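CpuTA1 (Curtobacterium pusillum, PDB 5K3W) is a pyridoxal-5'-phosphate-binding protein of the class IV aminotransferase family, built as an assembly of two chains. Local coordinates at residues L73-L76 with A77-A81; V101-Y104 with R105-G109; T223-T226 with D227-I230. All coordinates share one frame; numbering follows the deposited sequence.

Interaction 1: residues L73-L76 with A77-A81; sequences LGRL and AHSAA. With PLP (pyridoxal-5'-phosphate), chain C.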
ATOM      1  N   LEU A  73       3.944 -13.273 -15.650  1.00 19.92           N
ATOM      2  CA  LEU A  73       3.232 -14.247 -14.828  1.00 15.37           C
ATOM      3  C   LEU A  73       4.143 -14.823 -13.767  1.00 17.49           C
ATOM      4  O   LEU A  73       3.717 -15.049 -12.631  1.00 16.30           O
ATOM      5  CB  LEU A  73       2.671 -15.376 -15.684  1.00 21.16           C
ATOM      6  CG  LEU A  73       1.559 -15.012 -16.661  1.00 29.08           C
ATOM      7  CD1 LEU A  73       1.091 -16.283 -17.370  1.00 20.69           C
ATOM      8  CD2 LEU A  73       0.401 -14.296 -15.955  1.00 12.66           C
ATOM      9  N   GLY A  74       5.395 -15.109 -14.136  1.00 20.65           N
ATOM     10  CA  GLY A  74       6.348 -15.595 -13.157  1.00 16.17           C
ATOM     11  C   GLY A  74       6.523 -14.619 -12.014  1.00 21.94           C
ATOM     12  O   GLY A  74       6.570 -15.021 -10.845  1.00 23.31           O
ATOM     13  N   ARG A  75       6.592 -13.317 -12.335  1.00 16.15           N
ATOM     14  CA  ARG A  75       6.800 -12.305 -11.311  1.00 18.75           C
ATOM     15  C   ARG A  75       5.538 -12.069 -10.499  1.00 20.00           C
ATOM     16  O   ARG A  75       5.625 -11.767  -9.305  1.00 20.26           O
ATOM     17  CB  ARG A  75       7.297 -10.997 -11.936  1.00 21.99           C
ATOM     18  CG  ARG A  75       7.786  -9.986 -10.910  1.00 19.15           C
ATOM     19  CD  ARG A  75       8.334  -8.719 -11.559  1.00 22.40           C
ATOM     20  NE  ARG A  75       7.313  -7.969 -12.283  1.00 23.85           N
ATOM     21  CZ  ARG A  75       7.564  -6.945 -13.100  1.00 23.99           C
ATOM     22  NH1 ARG A  75       8.811  -6.538 -13.306  1.00 19.78           N
ATOM     23  NH2 ARG A  75       6.565  -6.321 -13.709  1.00 21.46           N
ATOM     24  N   LEU A  76       4.362 -12.229 -11.104  1.00 16.52           N
ATOM     25  CA  LEU A  76       3.139 -12.218 -10.310  1.00 17.25           C
ATOM     26  C   LEU A  76       3.225 -13.243  -9.188  1.00 24.64           C
ATOM     27  O   LEU A  76       2.908 -12.947  -8.026  1.00 19.75           O
ATOM     28  CB  LEU A  76       1.935 -12.503 -11.202  1.00 17.90           C
ATOM     29  CG  LEU A  76       0.558 -12.467 -10.550  1.00 24.51           C
ATOM     30  CD1 LEU A  76       0.094 -11.008 -10.267  1.00 17.34           C
ATOM     31  CD2 LEU A  76      -0.416 -13.212 -11.449  1.00 22.03           C
ATOM     32  N   ALA A  77       3.685 -14.456  -9.530  1.00 16.52           N
ATOM     33  CA  ALA A  77       3.809 -15.536  -8.555  1.00 21.81           C
ATOM     34  C   ALA A  77       4.831 -15.192  -7.491  1.00 18.60           C
ATOM     35  O   ALA A  77       4.614 -15.450  -6.299  1.00 19.93           O
ATOM     36  CB  ALA A  77       4.206 -16.845  -9.257  1.00 14.46           C
ATOM     37  N   HIS A  78       5.962 -14.621  -7.912  1.00 21.12           N
ATOM     38  CA  HIS A  78       7.007 -14.239  -6.970  1.00 20.75           C
ATOM     39  C   HIS A  78       6.523 -13.163  -5.994  1.00 19.46           C
ATOM     40  O   HIS A  78       6.794 -13.242  -4.793  1.00 16.64           O
ATOM     41  CB  HIS A  78       8.228 -13.758  -7.747  1.00 18.77           C
ATOM     42  CG  HIS A  78       9.341 -13.292  -6.870  1.00 27.70           C
ATOM     43  ND1 HIS A  78      10.063 -14.150  -6.069  1.00 31.00           N
ATOM     44  CD2 HIS A  78       9.841 -12.054  -6.646  1.00 30.69           C
ATOM     45  CE1 HIS A  78      10.969 -13.463  -5.398  1.00 28.60           C
ATOM     46  NE2 HIS A  78      10.856 -12.187  -5.729  1.00 25.19           N
ATOM     47  N   SER A  79       5.818 -12.139  -6.498  1.00 21.06           N
ATOM     48  CA  SER A  79       5.228 -11.133  -5.617  1.00 16.05           C
ATOM     49  C   SER A  79       4.212 -11.773  -4.692  1.00 18.23           C
ATOM     50  O   SER A  79       4.212 -11.516  -3.482  1.00 18.03           O
ATOM     51  CB  SER A  79       4.576 -10.015  -6.426  1.00 15.10           C
ATOM     52  OG  SER A  79       5.510  -9.404  -7.305  1.00 16.33           O
ATOM     53  N   ALA A  80       3.353 -12.637  -5.244  1.00 20.85           N
ATOM     54  CA  ALA A  80       2.391 -13.369  -4.430  1.00 19.48           C
ATOM     55  C   ALA A  80       3.085 -14.084  -3.277  1.00 26.16           C
ATOM     56  O   ALA A  80       2.633 -14.015  -2.125  1.00 24.51           O
ATOM     57  CB  ALA A  80       1.626 -14.365  -5.299  1.00 18.60           C
ATOM     58  N   ALA A  81       4.201 -14.767  -3.573  1.00 20.11           N
ATOM     59  CA  ALA A  81       4.898 -15.548  -2.551  1.00 27.93           C
ATOM     60  C   ALA A  81       5.474 -14.647  -1.467  1.00 18.78           C
ATOM     61  O   ALA A  81       5.413 -14.984  -0.279  1.00 17.04           O
ATOM     62  CB  ALA A  81       6.006 -16.404  -3.191  1.00 15.64           C
TER
HETATM   63  N1  PLP C 401       9.837  -0.954 -10.363  1.00 28.40           N
HETATM   64  C2  PLP C 401       8.557  -0.937  -9.891  1.00 30.06           C
HETATM   65  C2A PLP C 401       8.270  -0.542  -8.455  1.00 16.89           C
HETATM   66  C3  PLP C 401       7.521  -1.300 -10.731  1.00 23.95           C
HETATM   67  O3  PLP C 401       6.221  -1.282 -10.205  1.00 18.43           O
HETATM   68  C4  PLP C 401       7.785  -1.677 -12.025  1.00 26.31           C
HETATM   69  C4A PLP C 401       6.702  -2.056 -13.000  1.00 23.24           C
HETATM   70  C5  PLP C 401       9.060  -1.689 -12.500  1.00 26.73           C
HETATM   71  C6  PLP C 401      10.093  -1.329 -11.650  1.00 28.17           C
HETATM   72  C5A PLP C 401       9.331  -2.086 -13.948  1.00 21.88           C
HETATM   73  O4P PLP C 401       8.862  -3.385 -14.256  1.00 22.44           O
HETATM   74  P   PLP C 401       8.390  -3.748 -15.736  1.00 25.49           P
HETATM   75  O1P PLP C 401       9.449  -3.358 -16.743  1.00 20.55           O
HETATM   76  O2P PLP C 401       7.088  -3.066 -16.077  1.00 19.41           O
HETATM   77  O3P PLP C 401       8.196  -5.239 -15.844  1.00 20.08           O
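A77 closes one turn of helix 69-82 against L73, its N donating to L73 O at 3.2 Å. A77 CB lies alongside the following carbonyl, 3.4 Å from G74 O. A80 N to L76 O, 2.8 Å, is the last of the four i to i+4 bonds linking 73-76 to 77-81, and A80 CB rests against that same oxygen. Only the base of the L76 side chain, CB and then CG, nears A77 N. With CG anti to the backbone N (chi1 -177°), its isobutyl group runs off the helix and packs on V55 and E57 of strand 54-62 and on L118 of strand 114-121, while L76, A77 and A80 all touch P88.

R75 joins the helix to the cofactor. Its backbone O takes an almost straight bond from S79 N (2.8 Å, 173°). The R75 side chain leaves extended and bends at chi3 (65°), which brings the guanidinium edge-on to the phosphate of pyridoxal-5'-phosphate, with the phosphorus in its plane. NH1 and NH2 of R75 both donate to O3P of the cofactor, each at 2.9 Å, and R75 NH1 also reaches the ester oxygen O4P at 3.3 Å. The rotation of the group is fixed from elsewhere as well: E57 OE1 forms a salt bridge with NH2, A232 O accepts from NH1, and nearby S79 OG is hydrogen-bonded to K174 N. E57 probably shares the arginine's charge with the phosphate and steadies the guanidinium. An arginine gripping the cofactor phosphate is characteristic of the phosphate site of fold-type IV pyridoxal-phosphate proteins; here helix 69-82 supplies it and E57 holds it, while Y178, T234, T235 and S271 add further bonds to the cofactor.

Interaction 2: residues V101-Y104 with R105-G109; sequences VADY and RSRNG
D103 and R107, one turn apart near the end of helix 90-108, make the salt bridge of this contact. R107 NE donates to D103 OD2 at 3.0 Å and 160°; the carboxylate oxygen lies near the guanidinium plane, but the nitrogen comes to it from above the carboxylate, 38° out of plane. T5 OG1 ties the two ions together, bonding to D103 OD2 and to R107 NH2, and R3 O accepts from the same NH2.

Among the neutral hydrogen bonds, D103 O is gripped twice from one face of its plane, by S106 OG at 3.2 Å and by R107 N at 3.3 Å. The serine hydroxyl turns back onto the helix because it sits between its own N and carbonyl carbon (chi1 73°). R105 N to V101 O and S106 N to A102 O continue the helical ladder, as does N108 N, 2.9 Å from Y104 O. N108 ND2 adds a weak bond to that carbonyl and a further one to R3 O.

The remaining contacts are with the aromatic ring and aliphatic chains. N108 folds its amide over one face of Y104, ND2 standing 3.2 Å above the ring plane near its centre, with N108 CB making an off-centre CH-pi contact 4.2 Å from the centroid. The Y104 side chain also touches V136, D137 and E138 of strand 131-138. V101 CG1 runs beside R105 CD at 3.6 Å.

G109, with positive phi, leaves the helix directly after N108, whose side chain is about 4 Å from a bound 3-aminobenzoic acid. Chemically, the salt bridge orients R107 and D103 within the helix, while hydrogen bonds from D103, R107 and N108 to R3 and T5 tie the helix end to the start of the chain.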
ATOM      1  N   VAL A 101      -7.570  -9.683 -24.178  1.00 16.13           N
ATOM      2  CA  VAL A 101      -7.090  -9.020 -25.385  1.00 22.48           C
ATOM      3  C   VAL A 101      -8.010  -9.351 -26.548  1.00 23.22           C
ATOM      4  O   VAL A 101      -8.360  -8.482 -27.357  1.00 23.56           O
ATOM      5  CB  VAL A 101      -5.624  -9.402 -25.675  1.00 21.33           C
ATOM      6  CG1 VAL A 101      -5.227  -8.941 -27.072  1.00 15.72           C
ATOM      7  CG2 VAL A 101      -4.698  -8.765 -24.627  1.00 15.95           C
ATOM      8  N   ALA A 102      -8.461 -10.604 -26.616  1.00 21.30           N
ATOM      9  CA  ALA A 102      -9.311 -11.012 -27.721  1.00 20.44           C
ATOM     10  C   ALA A 102     -10.635 -10.265 -27.679  1.00 24.45           C
ATOM     11  O   ALA A 102     -11.103  -9.765 -28.710  1.00 22.79           O
ATOM     12  CB  ALA A 102      -9.523 -12.534 -27.687  1.00 13.30           C
ATOM     13  N   ASP A 103     -11.237 -10.152 -26.488  1.00 20.56           N
ATOM     14  CA  ASP A 103     -12.533  -9.488 -26.387  1.00 23.36           C
ATOM     15  C   ASP A 103     -12.422  -7.990 -26.648  1.00 22.82           C
ATOM     16  O   ASP A 103     -13.288  -7.401 -27.306  1.00 29.31           O
ATOM     17  CB  ASP A 103     -13.155  -9.724 -25.017  1.00 19.18           C
ATOM     18  CG  ASP A 103     -14.437  -8.943 -24.839  1.00 23.86           C
ATOM     19  OD1 ASP A 103     -15.509  -9.474 -25.209  1.00 22.13           O
ATOM     20  OD2 ASP A 103     -14.370  -7.789 -24.350  1.00 25.26           O
ATOM     21  N   TYR A 104     -11.375  -7.356 -26.130  1.00 17.92           N
ATOM     22  CA  TYR A 104     -11.183  -5.942 -26.414  1.00 21.95           C
ATOM     23  C   TYR A 104     -11.112  -5.697 -27.917  1.00 22.51           C
ATOM     24  O   TYR A 104     -11.751  -4.778 -28.435  1.00 21.45           O
ATOM     25  CB  TYR A 104      -9.922  -5.421 -25.726  1.00 17.02           C
ATOM     26  CG  TYR A 104      -9.779  -3.930 -25.879  1.00 20.96           C
ATOM     27  CD1 TYR A 104      -9.212  -3.385 -27.034  1.00 16.34           C
ATOM     28  CD2 TYR A 104     -10.246  -3.055 -24.885  1.00 17.67           C
ATOM     29  CE1 TYR A 104      -9.092  -2.024 -27.197  1.00 19.72           C
ATOM     30  CE2 TYR A 104     -10.126  -1.681 -25.036  1.00 20.23           C
ATOM     31  CZ  TYR A 104      -9.548  -1.171 -26.197  1.00 24.27           C
ATOM     32  OH  TYR A 104      -9.424   0.185 -26.374  1.00 19.98           O
ATOM     33  N   ARG A 105     -10.338  -6.509 -28.638  1.00 22.58           N
ATOM     34  CA  ARG A 105     -10.147  -6.242 -30.057  1.00 23.19           C
ATOM     35  C   ARG A 105     -11.379  -6.603 -30.876  1.00 20.59           C
ATOM     36  O   ARG A 105     -11.649  -5.966 -31.898  1.00 17.68           O
ATOM     37  CB  ARG A 105      -8.910  -6.984 -30.572  1.00 22.60           C
ATOM     38  CG  ARG A 105      -7.601  -6.310 -30.162  1.00 30.88           C
ATOM     39  CD  ARG A 105      -6.451  -7.302 -30.003  1.00 37.06           C
ATOM     40  NE  ARG A 105      -6.084  -7.945 -31.262  1.00 27.80           N
ATOM     41  CZ  ARG A 105      -5.370  -7.354 -32.212  1.00 36.50           C
ATOM     42  NH1 ARG A 105      -4.953  -6.109 -32.046  1.00 37.47           N
ATOM     43  NH2 ARG A 105      -5.082  -7.998 -33.334  1.00 41.86           N
ATOM     44  N   SER A 106     -12.147  -7.599 -30.454  1.00 19.35           N
ATOM     45  CA  SER A 106     -13.289  -7.967 -31.274  1.00 23.94           C
ATOM     46  C   SER A 106     -14.372  -6.902 -31.203  1.00 29.61           C
ATOM     47  O   SER A 106     -15.143  -6.746 -32.158  1.00 30.53           O
ATOM     48  CB  SER A 106     -13.836  -9.337 -30.867  1.00 20.30           C
ATOM     49  OG  SER A 106     -14.521  -9.271 -29.643  1.00 24.79           O
ATOM     50  N   ARG A 107     -14.426  -6.147 -30.102  1.00 25.13           N
ATOM     51  CA  ARG A 107     -15.369  -5.043 -29.963  1.00 22.71           C
ATOM     52  C   ARG A 107     -14.816  -3.723 -30.482  1.00 18.91           C
ATOM     53  O   ARG A 107     -15.547  -2.960 -31.123  1.00 19.71           O
ATOM     54  CB  ARG A 107     -15.769  -4.869 -28.492  1.00 24.05           C
ATOM     55  CG  ARG A 107     -16.584  -6.007 -27.934  1.00 16.43           C
ATOM     56  CD  ARG A 107     -16.971  -5.747 -26.489  1.00 24.61           C
ATOM     57  NE  ARG A 107     -15.818  -5.540 -25.616  1.00 22.02           N
ATOM     58  CZ  ARG A 107     -15.478  -4.368 -25.094  1.00 21.68           C
ATOM     59  NH1 ARG A 107     -16.206  -3.290 -25.347  1.00 24.25           N
ATOM     60  NH2 ARG A 107     -14.424  -4.275 -24.310  1.00 18.59           N
ATOM     61  N   ASN A 108     -13.547  -3.425 -30.209  1.00 19.20           N
ATOM     62  CA  ASN A 108     -12.971  -2.117 -30.508  1.00 21.88           C
ATOM     63  C   ASN A 108     -12.072  -2.123 -31.729  1.00 17.23           C
ATOM     64  O   ASN A 108     -11.532  -1.071 -32.080  1.00 22.47           O
ATOM     65  CB  ASN A 108     -12.186  -1.598 -29.298  1.00 15.57           C
ATOM     66  CG  ASN A 108     -13.036  -1.533 -28.060  1.00 19.18           C
ATOM     67  OD1 ASN A 108     -14.004  -0.783 -28.015  1.00 27.42           O
ATOM     68  ND2 ASN A 108     -12.703  -2.334 -27.052  1.00 20.39           N
ATOM     69  N   GLY A 109     -11.922  -3.270 -32.390  1.00 24.10           N
ATOM     70  CA  GLY A 109     -10.948  -3.454 -33.449  1.00 20.71           C
ATOM     71  C   GLY A 109      -9.544  -3.472 -32.874  1.00 27.35           C
ATOM     72  O   GLY A 109      -9.334  -3.463 -31.663  1.00 30.84           O
TER

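Interaction 3: residues T223-T226 with D227-I230; sequences TPQT and DQGI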
ATOM      1  N   THR A 223      22.605  -1.858 -14.462  1.00 24.69           N
ATOM      2  CA  THR A 223      21.317  -1.719 -13.803  1.00 26.99           C
ATOM      3  C   THR A 223      21.514  -2.183 -12.367  1.00 26.71           C
ATOM      4  O   THR A 223      22.299  -3.112 -12.139  1.00 27.54           O
ATOM      5  CB  THR A 223      20.205  -2.547 -14.483  1.00 22.88           C
ATOM      6  OG1 THR A 223      18.924  -1.977 -14.185  1.00 23.94           O
ATOM      7  CG2 THR A 223      20.204  -4.000 -13.983  1.00 19.54           C
ATOM      8  N   PRO A 224      20.848  -1.568 -11.389  1.00 22.11           N
ATOM      9  CA  PRO A 224      20.975  -2.050 -10.007  1.00 23.03           C
ATOM     10  C   PRO A 224      20.579  -3.516  -9.906  1.00 24.93           C
ATOM     11  O   PRO A 224      19.525  -3.924 -10.398  1.00 24.97           O
ATOM     12  CB  PRO A 224      20.007  -1.149  -9.219  1.00 28.71           C
ATOM     13  CG  PRO A 224      19.855   0.097 -10.046  1.00 27.72           C
ATOM     14  CD  PRO A 224      19.985  -0.376 -11.493  1.00 28.79           C
ATOM     15  N   GLN A 225      21.434  -4.315  -9.266  1.00 23.53           N
ATOM     16  CA  GLN A 225      21.111  -5.726  -9.111  1.00 24.95           C
ATOM     17  C   GLN A 225      19.851  -5.881  -8.257  1.00 23.74           C
ATOM     18  O   GLN A 225      19.570  -5.070  -7.377  1.00 26.20           O
ATOM     19  CB  GLN A 225      22.305  -6.487  -8.530  1.00 25.25           C
ATOM     20  CG  GLN A 225      22.697  -6.128  -7.109  1.00 36.86           C
ATOM     21  CD  GLN A 225      23.909  -6.925  -6.631  1.00 37.77           C
ATOM     22  OE1 GLN A 225      24.973  -6.883  -7.249  1.00 40.21           O
ATOM     23  NE2 GLN A 225      23.746  -7.661  -5.539  1.00 30.68           N
ATOM     24  N   THR A 226      19.071  -6.922  -8.543  1.00 22.00           N
ATOM     25  CA  THR A 226      17.661  -6.968  -8.171  1.00 24.79           C
ATOM     26  C   THR A 226      17.386  -7.713  -6.864  1.00 25.87           C
ATOM     27  O   THR A 226      16.223  -7.983  -6.548  1.00 25.34           O
ATOM     28  CB  THR A 226      16.838  -7.591  -9.313  1.00 28.35           C
ATOM     29  OG1 THR A 226      17.149  -8.985  -9.433  1.00 25.75           O
ATOM     30  CG2 THR A 226      17.157  -6.905 -10.623  1.00 22.27           C
ATOM     31  N   ASP A 227      18.414  -8.055  -6.103  1.00 24.23           N
ATOM     32  CA  ASP A 227      18.209  -8.437  -4.717  1.00 26.82           C
ATOM     33  C   ASP A 227      18.249  -7.241  -3.765  1.00 26.48           C
ATOM     34  O   ASP A 227      18.132  -7.429  -2.554  1.00 23.64           O
ATOM     35  CB  ASP A 227      19.249  -9.468  -4.298  1.00 24.65           C
ATOM     36  CG  ASP A 227      20.663  -8.947  -4.406  1.00 34.12           C
ATOM     37  OD1 ASP A 227      20.869  -7.887  -5.036  1.00 40.27           O
ATOM     38  OD2 ASP A 227      21.577  -9.612  -3.881  1.00 38.20           O
ATOM     39  N   GLN A 228      18.390  -6.021  -4.281  1.00 24.91           N
ATOM     40  CA  GLN A 228      18.406  -4.829  -3.441  1.00 27.29           C
ATOM     41  C   GLN A 228      16.999  -4.366  -3.066  1.00 26.91           C
ATOM     42  O   GLN A 228      16.765  -3.168  -2.875  1.00 25.15           O
ATOM     43  CB  GLN A 228      19.161  -3.700  -4.148  1.00 25.02           C
ATOM     44  CG  GLN A 228      20.672  -3.909  -4.209  1.00 24.03           C
ATOM     45  CD  GLN A 228      21.366  -2.911  -5.125  1.00 30.95           C
ATOM     46  OE1 GLN A 228      21.941  -1.915  -4.671  1.00 28.27           O
ATOM     47  NE2 GLN A 228      21.321  -3.179  -6.421  1.00 25.49           N
ATOM     48  N   GLY A 229      16.059  -5.297  -2.944  1.00 23.14           N
ATOM     49  CA  GLY A 229      14.707  -4.914  -2.576  1.00 23.39           C
ATOM     50  C   GLY A 229      13.990  -4.124  -3.651  1.00 28.43           C
ATOM     51  O   GLY A 229      13.274  -3.169  -3.336  1.00 20.18           O
ATOM     52  N   ILE A 230      14.164  -4.517  -4.917  1.00 25.72           N
ATOM     53  CA  ILE A 230      13.584  -3.864  -6.081  1.00 20.35           C
ATOM     54  C   ILE A 230      13.005  -4.951  -6.979  1.00 28.97           C
ATOM     55  O   ILE A 230      13.281  -6.141  -6.809  1.00 28.18           O
ATOM     56  CB  ILE A 230      14.624  -3.039  -6.869  1.00 24.63           C
ATOM     57  CG1 ILE A 230      15.613  -3.986  -7.565  1.00 18.91           C
ATOM     58  CG2 ILE A 230      15.360  -2.080  -5.951  1.00 22.71           C
ATOM     59  CD1 ILE A 230      16.616  -3.306  -8.453  1.00 19.36           C
TER
HETATM   60  O   HOH W   1      15.128  -7.760  -3.998  1.00 24.95           O
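Q228 folds its amide back onto the backbone of Q225: with CG beside its own N and the chain extended beyond, NE2 lands 2.7 Å from Q225 O, in the carbonyl plane and on a lone pair. Q228 N also points at Q225 O, at 3.4 Å, a weak bond. One carbonyl thus takes both a side-chain and a backbone donor of the same residue.

The Q225 side chain crosses that of Q228 at about a right angle. Its CG is lodged between the backbone N and the carbonyl carbon (chi1 66°), from where an extended chain brings NE2 to D227 OD1 at 2.9 Å. D227 adopts the same first torsion (chi1 61°), which turns the carboxylate back toward Q225; OD1 accepts on its syn lone pair. The two glutamine amides end nearly perpendicular, 83° apart, with Q225 CG only 3.3 Å from Q228 NE2.

I230 CD1 sits 3.6 Å from both P224 O and Q225 O and packs on P224 CB, and I230 CG1 lies against T226 CA. A water accepts weakly from G229 N and donates to T226 O at 2.8 Å, spanning the bend where G229 takes positive phi. R254 touches both glutamines, and Y204 touches Q228.

The 225-228 segment is a beta-turn at the exit of strand 220-224, an inner strand of a mixed sheet; the loop it opens leads to helix 234-245 and brings I230 to the border of the pyridoxal-phosphate pocket.

Overall arrangement
Interactions 1 and 3 approach the cofactor from different parts of the chain: R75 of interaction 1 binds the phosphate directly, whereas the I230 side chain of interaction 3 stops about 6 Å from pyridoxal-5'-phosphate. Their centres are 16 Å apart, and their nearest atoms about 7 Å, so they do not touch. Interaction 2 lies at the periphery, its centre 27 Å from that of interaction 1 and 37 Å from that of interaction 3, on the opposite side of the chain's centre from the latter. Helices 69-82 and 90-108 are consecutive, and L73 touches W93 and R94, linking the helix of interaction 1 to that of interaction 2.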